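Local coordinates for protein glucose-6-phosphate isomerase (Chlamydia trachomatis D/UW-3/CX, PDB 6OTU) that catalyses the reversible isomerization of glucose-6-phosphate to fructose-6-phosphate, at residues Thr109-Trp114 against Arg129-Glu134; Thr396-Val401 against Asn453-Ile458. One frame throughout, in Å; residues are numbered along the deposited sequence.

Contact 1: Thr109-Trp114 against Arg129-Glu134; sequences TATRAW and RHSKEE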
loop_
_atom_site.group_PDB
_atom_site.type_symbol
_atom_site.label_atom_id
_atom_site.label_comp_id
_atom_site.label_asym_id
_atom_site.label_seq_id
_atom_site.Cartn_x
_atom_site.Cartn_y
_atom_site.Cartn_z
ATOM N N THR A 109 -2.581 -4.711 26.016
ATOM C CA THR A 109 -2.991 -3.557 26.826
ATOM C C THR A 109 -2.205 -3.465 28.136
ATOM O O THR A 109 -1.961 -2.362 28.645
ATOM C CB THR A 109 -4.500 -3.585 27.132
ATOM O OG1 THR A 109 -4.865 -4.808 27.778
ATOM C CG2 THR A 109 -5.327 -3.409 25.858
ATOM N N ALA A 110 -1.799 -4.603 28.699
ATOM C CA ALA A 110 -1.076 -4.563 29.960
ATOM C C ALA A 110 0.341 -4.004 29.801
ATOM O O ALA A 110 0.936 -3.573 30.798
ATOM C CB ALA A 110 -1.053 -5.958 30.587
ATOM N N THR A 111 0.886 -3.965 28.576
ATOM C CA THR A 111 2.222 -3.398 28.385
ATOM C C THR A 111 2.258 -1.884 28.551
ATOM O O THR A 111 3.352 -1.320 28.687
ATOM C CB THR A 111 2.794 -3.757 27.011
ATOM O OG1 THR A 111 2.009 -3.150 25.979
ATOM C CG2 THR A 111 2.803 -5.254 26.819
ATOM N N ARG A 112 1.094 -1.209 28.537
ATOM C CA ARG A 112 1.024 0.213 28.849
ATOM C C ARG A 112 0.097 0.540 30.016
ATOM O O ARG A 112 0.070 1.699 30.453
ATOM C CB ARG A 112 0.590 1.027 27.608
ATOM C CG ARG A 112 -0.814 0.704 27.040
ATOM C CD ARG A 112 -0.747 -0.356 25.918
ATOM N NE ARG A 112 -1.974 -0.399 25.120
ATOM C CZ ARG A 112 -2.073 -0.911 23.891
ATOM N NH1 ARG A 112 -1.019 -1.460 23.282
ATOM N NH2 ARG A 112 -3.248 -0.895 23.268
ATOM N N ALA A 113 -0.654 -0.439 30.532
ATOM C CA ALA A 113 -1.603 -0.170 31.612
ATOM C C ALA A 113 -0.921 0.446 32.835
ATOM O O ALA A 113 -1.559 1.182 33.599
ATOM C CB ALA A 113 -2.340 -1.462 31.991
ATOM N N TRP A 114 0.375 0.182 33.022
ATOM C CA TRP A 114 1.057 0.608 34.238
ATOM C C TRP A 114 1.308 2.106 34.298
ATOM O O TRP A 114 1.729 2.583 35.355
ATOM C CB TRP A 114 2.389 -0.119 34.394
ATOM C CG TRP A 114 3.372 0.196 33.306
ATOM C CD1 TRP A 114 3.509 -0.456 32.105
ATOM C CD2 TRP A 114 4.362 1.237 33.314
ATOM N NE1 TRP A 114 4.510 0.128 31.363
ATOM C CE2 TRP A 114 5.060 1.159 32.084
ATOM C CE3 TRP A 114 4.733 2.221 34.238
ATOM C CZ2 TRP A 114 6.105 2.037 31.756
ATOM C CZ3 TRP A 114 5.776 3.099 33.908
ATOM C CH2 TRP A 114 6.446 2.993 32.681
ATOM N N ARG A 129 3.574 -5.396 35.551
ATOM C CA ARG A 129 4.751 -5.046 36.328
ATOM C C ARG A 129 6.030 -5.396 35.590
ATOM O O ARG A 129 7.025 -4.679 35.724
ATOM C CB ARG A 129 4.758 -5.697 37.712
ATOM C CG ARG A 129 5.595 -4.814 38.629
ATOM C CD ARG A 129 6.212 -5.464 39.843
ATOM N NE ARG A 129 5.426 -6.563 40.364
ATOM C CZ ARG A 129 5.777 -7.833 40.245
ATOM N NH1 ARG A 129 5.007 -8.770 40.763
ATOM N NH2 ARG A 129 6.898 -8.163 39.616
ATOM N N HIS A 130 6.025 -6.452 34.779
ATOM C CA HIS A 130 7.227 -6.741 34.005
ATOM C C HIS A 130 7.472 -5.680 32.940
ATOM O O HIS A 130 8.623 -5.312 32.680
ATOM C CB HIS A 130 7.133 -8.131 33.401
ATOM C CG HIS A 130 7.213 -9.214 34.424
ATOM N ND1 HIS A 130 6.429 -10.346 34.376
ATOM C CD2 HIS A 130 7.960 -9.317 35.547
ATOM C CE1 HIS A 130 6.701 -11.108 35.420
ATOM N NE2 HIS A 130 7.628 -10.506 36.145
ATOM N N SER A 131 6.402 -5.151 32.341
ATOM C CA SER A 131 6.557 -4.037 31.408
ATOM C C SER A 131 7.172 -2.827 32.100
ATOM O O SER A 131 8.053 -2.165 31.541
ATOM C CB SER A 131 5.206 -3.667 30.785
ATOM O OG SER A 131 4.674 -4.758 30.051
ATOM N N LYS A 132 6.727 -2.528 33.320
ATOM C CA LYS A 132 7.321 -1.418 34.058
ATOM C C LYS A 132 8.787 -1.688 34.367
ATOM O O LYS A 132 9.638 -0.802 34.218
ATOM C CB LYS A 132 6.533 -1.151 35.338
ATOM C CG LYS A 132 7.081 0.016 36.114
ATOM C CD LYS A 132 6.131 0.490 37.193
ATOM C CE LYS A 132 6.579 1.846 37.733
ATOM N NZ LYS A 132 5.762 2.339 38.897
ATOM N N GLU A 133 9.109 -2.918 34.773
ATOM C CA GLU A 133 10.504 -3.270 35.003
ATOM C C GLU A 133 11.329 -3.171 33.725
ATOM O O GLU A 133 12.498 -2.773 33.773
ATOM C CB GLU A 133 10.611 -4.673 35.594
ATOM C CG GLU A 133 9.942 -4.845 36.941
ATOM C CD GLU A 133 9.813 -6.306 37.331
ATOM O OE1 GLU A 133 8.975 -6.621 38.202
ATOM O OE2 GLU A 133 10.553 -7.137 36.763
ATOM N N GLU A 134 10.749 -3.549 32.577
ATOM C CA GLU A 134 11.476 -3.434 31.311
ATOM C C GLU A 134 11.731 -1.977 30.950
ATOM O O GLU A 134 12.836 -1.621 30.526
ATOM C CB GLU A 134 10.704 -4.123 30.178
ATOM C CG GLU A 134 10.697 -5.648 30.261
ATOM C CD GLU A 134 12.098 -6.255 30.264
ATOM O OE1 GLU A 134 12.867 -5.990 29.320
ATOM O OE2 GLU A 134 12.428 -7.005 31.212
#

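Contact 2: Thr396-Val401 against Asn453-Ile458; sequences TDIVPV and NSPSSI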
loop_
_atom_site.group_PDB
_atom_site.type_symbol
_atom_site.label_atom_id
_atom_site.label_comp_id
_atom_site.label_asym_id
_atom_site.label_seq_id
_atom_site.Cartn_x
_atom_site.Cartn_y
_atom_site.Cartn_z
ATOM N N THR A 396 -16.759 1.184 -10.638
ATOM C CA THR A 396 -17.966 0.380 -10.524
ATOM C C THR A 396 -18.207 -0.178 -9.115
ATOM O O THR A 396 -19.275 -0.738 -8.866
ATOM C CB THR A 396 -17.917 -0.773 -11.553
ATOM O OG1 THR A 396 -16.731 -1.551 -11.359
ATOM C CG2 THR A 396 -17.888 -0.230 -12.978
ATOM N N ASP A 397 -17.272 -0.026 -8.180
ATOM C CA ASP A 397 -17.373 -0.682 -6.878
ATOM C C ASP A 397 -17.225 0.351 -5.765
ATOM O O ASP A 397 -16.289 1.156 -5.782
ATOM C CB ASP A 397 -16.303 -1.773 -6.692
ATOM C CG ASP A 397 -16.399 -2.909 -7.716
ATOM O OD1 ASP A 397 -16.644 -2.667 -8.918
ATOM O OD2 ASP A 397 -16.173 -4.063 -7.314
ATOM N N ILE A 398 -18.118 0.292 -4.776
ATOM C CA ILE A 398 -18.028 1.187 -3.628
ATOM C C ILE A 398 -16.880 0.755 -2.726
ATOM O O ILE A 398 -16.723 -0.433 -2.408
ATOM C CB ILE A 398 -19.359 1.206 -2.870
ATOM C CG1 ILE A 398 -20.476 1.702 -3.799
ATOM C CG2 ILE A 398 -19.232 2.036 -1.565
ATOM C CD1 ILE A 398 -20.223 3.063 -4.398
ATOM N N VAL A 399 -16.052 1.718 -2.336
ATOM C CA VAL A 399 -14.976 1.532 -1.366
ATOM C C VAL A 399 -15.219 2.473 -0.192
ATOM O O VAL A 399 -15.099 3.699 -0.342
ATOM C CB VAL A 399 -13.597 1.802 -1.989
ATOM C CG1 VAL A 399 -12.513 1.637 -0.927
ATOM C CG2 VAL A 399 -13.348 0.888 -3.182
ATOM N N PRO A 400 -15.591 1.952 0.975
ATOM C CA PRO A 400 -15.685 2.799 2.183
ATOM C C PRO A 400 -14.318 3.336 2.605
ATOM O O PRO A 400 -13.312 2.624 2.558
ATOM C CB PRO A 400 -16.248 1.848 3.250
ATOM C CG PRO A 400 -16.777 0.634 2.457
ATOM C CD PRO A 400 -15.987 0.553 1.201
ATOM N N VAL A 401 -14.284 4.598 3.035
ATOM C CA VAL A 401 -13.035 5.284 3.353
ATOM C C VAL A 401 -13.024 5.695 4.821
ATOM O O VAL A 401 -14.035 6.155 5.360
ATOM C CB VAL A 401 -12.811 6.523 2.452
ATOM C CG1 VAL A 401 -11.750 7.463 3.043
ATOM C CG2 VAL A 401 -12.395 6.106 1.076
ATOM N N ASN A 453 -22.961 8.539 -2.751
ATOM C CA ASN A 453 -23.334 7.472 -1.818
ATOM C C ASN A 453 -22.165 6.549 -1.502
ATOM O O ASN A 453 -22.360 5.389 -1.146
ATOM C CB ASN A 453 -24.525 6.654 -2.330
ATOM C CG ASN A 453 -25.843 7.147 -1.761
ATOM O OD1 ASN A 453 -25.880 7.698 -0.657
ATOM N ND2 ASN A 453 -26.922 6.972 -2.511
ATOM N N SER A 454 -20.942 7.058 -1.606
ATOM C CA SER A 454 -19.770 6.290 -1.225
ATOM C C SER A 454 -19.390 6.720 0.187
ATOM O O SER A 454 -19.058 7.902 0.399
ATOM C CB SER A 454 -18.622 6.525 -2.212
ATOM O OG SER A 454 -17.360 6.191 -1.683
ATOM N N PRO A 455 -19.467 5.835 1.181
ATOM C CA PRO A 455 -19.422 6.278 2.579
ATOM C C PRO A 455 -18.008 6.537 3.087
ATOM O O PRO A 455 -17.021 5.980 2.604
ATOM C CB PRO A 455 -20.060 5.104 3.335
ATOM C CG PRO A 455 -19.778 3.923 2.480
ATOM C CD PRO A 455 -19.801 4.400 1.058
ATOM N N SER A 456 -17.931 7.386 4.113
ATOM C CA SER A 456 -16.648 7.658 4.739
ATOM C C SER A 456 -16.861 8.197 6.145
ATOM O O SER A 456 -17.954 8.659 6.497
ATOM C CB SER A 456 -15.804 8.641 3.909
ATOM O OG SER A 456 -16.484 9.863 3.680
ATOM N N SER A 457 -15.792 8.121 6.944
ATOM C CA SER A 457 -15.713 8.776 8.240
ATOM C C SER A 457 -14.441 9.618 8.311
ATOM O O SER A 457 -13.516 9.476 7.502
ATOM C CB SER A 457 -15.750 7.766 9.403
ATOM O OG SER A 457 -14.551 7.013 9.483
ATOM N N ILE A 458 -14.409 10.495 9.309
ATOM C CA ILE A 458 -13.370 11.502 9.481
ATOM C C ILE A 458 -12.940 11.470 10.939
ATOM O O ILE A 458 -13.758 11.712 11.833
ATOM C CB ILE A 458 -13.855 12.920 9.115
ATOM C CG1 ILE A 458 -14.452 12.975 7.706
ATOM C CG2 ILE A 458 -12.719 13.917 9.260
ATOM C CD1 ILE A 458 -15.002 14.366 7.314
HETATM O O HOH W 1 -16.406 4.429 -3.436
#

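Contact 1: Thr109-Trp114 against Arg129-Glu134
Thr-111 faces Ser-131 with their CA atoms 5.3 Å apart, where the single weakly bonded turn 110-113 lies against the longer helix 122-148. No hydrogen bond joins the two segments, so the contact is one of van der Waals packing around an indole ring. Trp-114 carries most of it. Its CG sits between its own backbone N and carbonyl carbon (chi1 64°), which puts the indole on the side facing Lys-132, whose CA stands 3.9 Å above the ring plane, over its centre. CB of Lys-132 stands 4.1 Å from the centroid of the five-membered ring of Trp-114, 23° off the ring normal, a CH-pi contact. CG of Lys-132 stands over CE3 of Trp-114, and the extended chain then carries CD (3.7 Å from CE3) and CE out past that rim, crossing the ring obliquely. Beside it, Ser-131 CB approaches the pyrrole side, 3.9 Å from Trp-114 CD1. The indole NE1 turns back to its own segment, in a weak bond of 3.3 Å to Thr-111 O. Ser-131 OG lies 3.3 Å from Thr-111 CA, but its hydrogen bond goes to Ile-127 O, one turn back in its own helix; Thr-111 OG1 bonds His-108 O, just ahead of its turn, and Thr-273 OG1. In this phosphoglucose isomerase fold, a short helical turn and the tryptophan after it pack against the side of helix 122-148.

Contact 2: Thr396-Val401 against Asn453-Ile458
Ile-398, which follows an Asp-397 salt-bridged to Arg-325 and Arg-371 of the second subunit, is the first to touch: its CG2, anti to the backbone N, reaches to 3.6 Å from Pro-455 CD. Val-399 meets the other segment through its backbone and a water: its N donates to water 1 at 2.9 Å, and the same water hydrogen-bonds Ser-454 OG at 2.7 Å, bridging the two segments where direct pairing has not yet begun. At Pro-400, which has no N-H to give, CA makes a CA-H...O contact of 3.5 Å with Pro-455 O. That oxygen also accepts the N-H of Val-401 at 3.1 Å (159° at the hydrogen). Val-401 O in turn receives Ser-457 N at 3.1 Å and is approached by Ser-456 CA. The two bonds flank Ser-456, as in a parallel bridge, with the CB atoms of Val-401 and Ser-456 on the same face, 3.9 Å apart. Ser-456 OG is bonded to Ser-434 of helix 422-439. The chemistry implies that the parallel pairing of strands 401-406 and 456-461 begins here with two backbone bonds, while ahead of it a water and apolar contacts join the segments.

Contact 1 closes before contact 2 opens along the chain, and the two lie on opposite sides of its centre, with centres 39 Å apart and nearest atoms about 20 Å apart. They share no helix or strand. Contact 1 is helical, joining 110-113 to helix 122-148, which leads directly into strand 151-155 of the five-stranded parallel sheet. Contact 2 pairs neighbouring strands 401-406 and 456-461 in the six-stranded mixed sheet, beside the second subunit. The two sheets fit the two sugar isomerase (SIS) subdomains of this family, so each contact probably belongs to a different subdomain of the chain; neither lies at the active site.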